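Local atomic coordinates of DNA repair protein rad60 (Schizosaccharomyces pombe, PDB entry 3GOE), a protein that is required for repair of DNA double-strand breaks by recombination between sister chromatids and carries, in the part described here, a SUMO-like domain of ubiquitin fold. Residues 50-60 with 70-81. Numbering follows the deposited sequence.
Sequences RIRLEFEGEWL and ELEDEDQVSVVL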
loop_
_atom_site.group_PDB
_atom_site.type_symbol
_atom_site.label_atom_id
_atom_site.label_comp_id
_atom_site.label_asym_id
_atom_site.label_seq_id
_atom_site.Cartn_x
_atom_site.Cartn_y
_atom_site.Cartn_z
ATOM N N ARG A 50 -5.558 5.407 12.253
ATOM C CA ARG A 50 -5.037 6.737 11.932
ATOM C C ARG A 50 -3.845 6.682 11.003
ATOM O O ARG A 50 -3.479 7.715 10.448
ATOM C CB ARG A 50 -4.734 7.644 13.167
ATOM C CG ARG A 50 -5.974 8.120 13.891
ATOM C CD ARG A 50 -5.772 9.148 14.990
ATOM N NE ARG A 50 -7.005 9.715 15.565
ATOM C CZ ARG A 50 -7.071 10.806 16.302
ATOM N NH1 ARG A 50 -5.956 11.451 16.571
ATOM N NH2 ARG A 50 -8.278 11.180 16.741
ATOM N N ILE A 51 -3.260 5.530 10.764
ATOM C CA ILE A 51 -2.188 5.457 9.763
ATOM C C ILE A 51 -2.814 5.687 8.405
ATOM O O ILE A 51 -3.870 5.135 8.093
ATOM C CB ILE A 51 -1.478 4.091 9.790
ATOM C CG1 ILE A 51 -0.888 3.791 11.185
ATOM C CG2 ILE A 51 -0.426 4.017 8.679
ATOM C CD1 ILE A 51 -0.356 2.355 11.322
ATOM N N ARG A 52 -2.178 6.504 7.561
ATOM C CA ARG A 52 -2.633 6.803 6.238
ATOM C C ARG A 52 -1.511 6.594 5.223
ATOM O O ARG A 52 -0.338 6.691 5.551
ATOM C CB ARG A 52 -3.157 8.241 6.108
ATOM C CG ARG A 52 -4.350 8.609 6.932
ATOM C CD ARG A 52 -4.821 10.042 6.735
ATOM N NE ARG A 52 -3.696 10.940 6.946
ATOM C CZ ARG A 52 -3.540 11.862 7.877
ATOM N NH1 ARG A 52 -2.405 12.558 7.865
ATOM N NH2 ARG A 52 -4.451 12.144 8.811
ATOM N N LEU A 53 -1.914 6.328 3.988
ATOM C CA LEU A 53 -1.012 6.315 2.851
ATOM C C LEU A 53 -1.281 7.482 1.933
ATOM O O LEU A 53 -2.432 7.754 1.642
ATOM C CB LEU A 53 -1.110 5.044 2.023
ATOM C CG LEU A 53 -0.835 3.744 2.716
ATOM C CD1 LEU A 53 -0.913 2.576 1.745
ATOM C CD2 LEU A 53 0.490 3.720 3.469
ATOM N N GLU A 54 -0.232 8.181 1.553
ATOM C CA GLU A 54 -0.307 9.308 0.603
ATOM C C GLU A 54 0.360 8.920 -0.707
ATOM O O GLU A 54 1.468 8.383 -0.688
ATOM C CB GLU A 54 0.336 10.558 1.200
ATOM C CG GLU A 54 0.424 11.871 0.425
ATOM C CD GLU A 54 0.775 12.935 1.465
ATOM O OE1 GLU A 54 0.004 13.179 2.425
ATOM O OE2 GLU A 54 1.867 13.525 1.279
ATOM N N PHE A 55 -0.330 9.213 -1.779
ATOM C CA PHE A 55 0.149 8.909 -3.126
ATOM C C PHE A 55 0.075 10.177 -3.925
ATOM O O PHE A 55 -1.011 10.721 -4.068
ATOM C CB PHE A 55 -0.675 7.808 -3.748
ATOM C CG PHE A 55 -0.296 7.451 -5.165
ATOM C CD1 PHE A 55 1.005 7.153 -5.529
ATOM C CD2 PHE A 55 -1.225 7.485 -6.150
ATOM C CE1 PHE A 55 1.413 6.849 -6.830
ATOM C CE2 PHE A 55 -0.940 7.116 -7.427
ATOM C CZ PHE A 55 0.368 6.832 -7.806
ATOM N N GLU A 56 1.227 10.672 -4.388
ATOM C CA GLU A 56 1.264 11.912 -5.146
ATOM C C GLU A 56 0.550 13.016 -4.422
ATOM O O GLU A 56 -0.170 13.862 -4.962
ATOM C CB GLU A 56 0.671 11.625 -6.549
ATOM C CG GLU A 56 1.612 10.631 -7.234
ATOM C CD GLU A 56 1.070 10.020 -8.509
ATOM O OE1 GLU A 56 -0.086 9.528 -8.598
ATOM O OE2 GLU A 56 1.920 10.046 -9.439
ATOM N N GLY A 57 0.741 13.100 -3.105
ATOM C CA GLY A 57 0.146 14.317 -2.533
ATOM C C GLY A 57 -1.298 14.096 -2.150
ATOM O O GLY A 57 -1.942 15.029 -1.676
ATOM N N GLU A 58 -1.871 12.911 -2.309
ATOM C CA GLU A 58 -3.259 12.650 -2.032
ATOM C C GLU A 58 -3.499 11.489 -1.083
ATOM O O GLU A 58 -2.779 10.505 -1.224
ATOM C CB GLU A 58 -3.969 12.374 -3.388
ATOM C CG GLU A 58 -3.196 12.902 -4.594
ATOM C CD GLU A 58 -3.915 12.985 -5.923
ATOM O OE1 GLU A 58 -4.706 12.063 -6.262
ATOM O OE2 GLU A 58 -3.682 13.988 -6.647
ATOM N N TRP A 59 -4.432 11.555 -0.132
ATOM C CA TRP A 59 -4.688 10.454 0.769
ATOM C C TRP A 59 -5.405 9.341 0.053
ATOM O O TRP A 59 -6.456 9.581 -0.579
ATOM C CB TRP A 59 -5.592 10.887 1.997
ATOM C CG TRP A 59 -4.911 11.878 2.853
ATOM C CD1 TRP A 59 -5.508 13.081 3.163
ATOM C CD2 TRP A 59 -3.631 11.818 3.476
ATOM N NE1 TRP A 59 -4.646 13.768 3.952
ATOM C CE2 TRP A 59 -3.504 13.019 4.158
ATOM C CE3 TRP A 59 -2.580 10.908 3.553
ATOM C CZ2 TRP A 59 -2.363 13.314 4.896
ATOM C CZ3 TRP A 59 -1.447 11.172 4.271
ATOM C CH2 TRP A 59 -1.368 12.393 4.932
ATOM N N LEU A 60 -4.914 8.107 0.159
ATOM C CA LEU A 60 -5.607 6.963 -0.398
ATOM C C LEU A 60 -6.733 6.559 0.538
ATOM O O LEU A 60 -6.590 6.506 1.754
ATOM C CB LEU A 60 -4.622 5.825 -0.590
ATOM C CG LEU A 60 -3.550 6.035 -1.636
ATOM C CD1 LEU A 60 -2.569 4.870 -1.654
ATOM C CD2 LEU A 60 -4.113 6.191 -3.014
ATOM N N GLU A 70 -5.158 4.610 -8.537
ATOM C CA GLU A 70 -4.262 4.752 -9.687
ATOM C C GLU A 70 -2.884 4.132 -9.507
ATOM O O GLU A 70 -1.972 4.286 -10.345
ATOM C CB GLU A 70 -4.124 6.250 -10.051
ATOM C CG GLU A 70 -5.518 6.774 -10.475
ATOM C CD GLU A 70 -5.415 8.153 -11.071
ATOM O OE1 GLU A 70 -4.329 8.764 -10.941
ATOM O OE2 GLU A 70 -6.444 8.586 -11.658
ATOM N N LEU A 71 -2.678 3.410 -8.411
ATOM C CA LEU A 71 -1.395 2.751 -8.184
ATOM C C LEU A 71 -1.068 1.757 -9.284
ATOM O O LEU A 71 -1.932 1.025 -9.765
ATOM C CB LEU A 71 -1.439 2.038 -6.805
ATOM C CG LEU A 71 -1.468 2.938 -5.572
ATOM C CD1 LEU A 71 -1.768 2.099 -4.344
ATOM C CD2 LEU A 71 -0.207 3.720 -5.460
ATOM N N GLU A 72 0.205 1.737 -9.641
ATOM C CA GLU A 72 0.703 0.796 -10.604
ATOM C C GLU A 72 1.996 0.148 -10.066
ATOM O O GLU A 72 2.597 0.605 -9.088
ATOM C CB GLU A 72 1.023 1.479 -11.943
ATOM C CG GLU A 72 -0.218 2.110 -12.586
ATOM C CD GLU A 72 0.138 3.160 -13.621
ATOM O OE1 GLU A 72 1.325 3.264 -14.030
ATOM O OE2 GLU A 72 -0.736 3.925 -14.086
ATOM N N ASP A 73 2.403 -0.905 -10.723
ATOM C CA ASP A 73 3.597 -1.569 -10.344
ATOM C C ASP A 73 4.807 -0.629 -10.287
ATOM O O ASP A 73 5.019 0.188 -11.187
ATOM C CB ASP A 73 3.836 -2.688 -11.377
ATOM C CG ASP A 73 4.996 -3.586 -10.990
ATOM O OD1 ASP A 73 5.939 -3.742 -11.784
ATOM O OD2 ASP A 73 4.974 -4.150 -9.884
ATOM N N GLU A 74 5.585 -0.731 -9.217
ATOM C CA GLU A 74 6.777 0.037 -8.921
ATOM C C GLU A 74 6.469 1.470 -8.484
ATOM O O GLU A 74 7.394 2.267 -8.364
ATOM C CB GLU A 74 7.832 -0.042 -10.050
ATOM C CG GLU A 74 8.336 -1.462 -10.241
ATOM C CD GLU A 74 9.283 -2.130 -9.300
ATOM O OE1 GLU A 74 9.702 -1.538 -8.270
ATOM O OE2 GLU A 74 9.688 -3.325 -9.534
ATOM N N ASP A 75 5.212 1.830 -8.188
ATOM C CA ASP A 75 4.898 3.077 -7.617
ATOM C C ASP A 75 5.371 3.165 -6.152
ATOM O O ASP A 75 5.678 2.141 -5.530
ATOM C CB ASP A 75 3.423 3.429 -7.713
ATOM C CG ASP A 75 3.038 4.007 -9.044
ATOM O OD1 ASP A 75 3.884 4.552 -9.785
ATOM O OD2 ASP A 75 1.813 3.961 -9.394
ATOM N N GLN A 76 5.433 4.412 -5.687
ATOM C CA GLN A 76 5.853 4.669 -4.339
ATOM C C GLN A 76 4.785 5.485 -3.616
ATOM O O GLN A 76 4.128 6.293 -4.229
ATOM C CB GLN A 76 7.208 5.349 -4.252
ATOM C CG GLN A 76 7.310 6.617 -5.007
ATOM C CD GLN A 76 8.799 6.923 -5.213
ATOM O OE1 GLN A 76 9.584 6.888 -4.282
ATOM N NE2 GLN A 76 9.197 7.288 -6.455
ATOM N N VAL A 77 4.638 5.178 -2.335
ATOM C CA VAL A 77 3.691 5.864 -1.469
ATOM C C VAL A 77 4.401 6.224 -0.160
ATOM O O VAL A 77 5.409 5.656 0.224
ATOM C CB VAL A 77 2.428 5.049 -1.160
ATOM C CG1 VAL A 77 1.669 4.699 -2.432
ATOM C CG2 VAL A 77 2.890 3.848 -0.404
ATOM N N SER A 78 3.827 7.209 0.533
ATOM C CA SER A 78 4.289 7.630 1.836
ATOM C C SER A 78 3.361 7.116 2.943
ATOM O O SER A 78 2.156 7.282 2.844
ATOM C CB SER A 78 4.381 9.130 1.920
ATOM O OG SER A 78 5.340 9.665 1.047
ATOM N N VAL A 79 3.927 6.519 3.966
ATOM C CA VAL A 79 3.207 6.125 5.146
ATOM C C VAL A 79 3.236 7.265 6.153
ATOM O O VAL A 79 4.354 7.686 6.532
ATOM C CB VAL A 79 3.850 4.873 5.772
ATOM C CG1 VAL A 79 3.033 4.450 6.989
ATOM C CG2 VAL A 79 4.012 3.785 4.751
ATOM N N VAL A 80 2.086 7.704 6.605
ATOM C CA VAL A 80 1.973 8.808 7.587
ATOM C C VAL A 80 1.383 8.222 8.839
ATOM O O VAL A 80 0.258 7.748 8.838
ATOM C CB VAL A 80 1.161 9.944 7.021
ATOM C CG1 VAL A 80 1.028 11.045 8.080
ATOM C CG2 VAL A 80 1.753 10.460 5.729
ATOM N N LEU A 81 2.149 8.227 9.939
ATOM C CA LEU A 81 1.721 7.547 11.157
ATOM C C LEU A 81 0.891 8.433 12.092
ATOM O O LEU A 81 0.111 7.869 12.899
ATOM C CB LEU A 81 2.970 6.972 11.872
ATOM C CG LEU A 81 3.720 5.935 11.032
ATOM C CD1 LEU A 81 4.971 5.441 11.754
ATOM C CD2 LEU A 81 2.840 4.738 10.690
HETATM O O HOH W 1 -1.843 9.818 9.593
HETATM O O HOH W 2 3.726 9.025 -4.064
#
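The ring of Phe55 is sandwiched: Leu71 sets CD2 over the centre of one face, 3.6 Å from the ring centroid and 8° off the normal, a CH-pi contact, while the carboxylate carbon of Glu56 lies over the rim of the other. Gln76 O meets the ring edge at CD1, near the ring plane. With CG of Phe55 anti to the backbone N (chi1 178°), the ring swings across to the 70-81 segment, where Asp75 OD2, which accepts the backbone N-H of Glu72, approaches CZ obliquely. Replacing this ring by the methyl of an alanine is likely to leave Leu71 without its aromatic partner and open a gap between the strand pair and the turn from Glu72 to Asp75. Trp59 is flanked likewise, Arg52 NE over the rim of one indole face and Glu54 OE1 over that of the other; Val80 CG2 touches its edge at CZ3, 3.6 Å away. Beside these rings runs an antiparallel ladder of nearly straight backbone bonds: Arg52 N to Val80 O is 3.0 Å and Val80 N to Arg52 O 2.8 Å, while Glu54 N to Ser78 O and Ser78 N to Glu54 O are both 2.9 Å. One water continues the ladder by donating to Arg50 O and Val80 O; a second links Glu56 N to Gln76 O. On the face opposite Trp59, Leu53 CD2 packs alongside Val79 CG2 at 3.7 Å. That face meets helix 32-43, Ile51 and Leu53 both touching Ile36, in the beta-grasp arrangement of ubiquitin and SUMO, with strand 76-80 central, between strand 52-55 and its parallel neighbour 9-16.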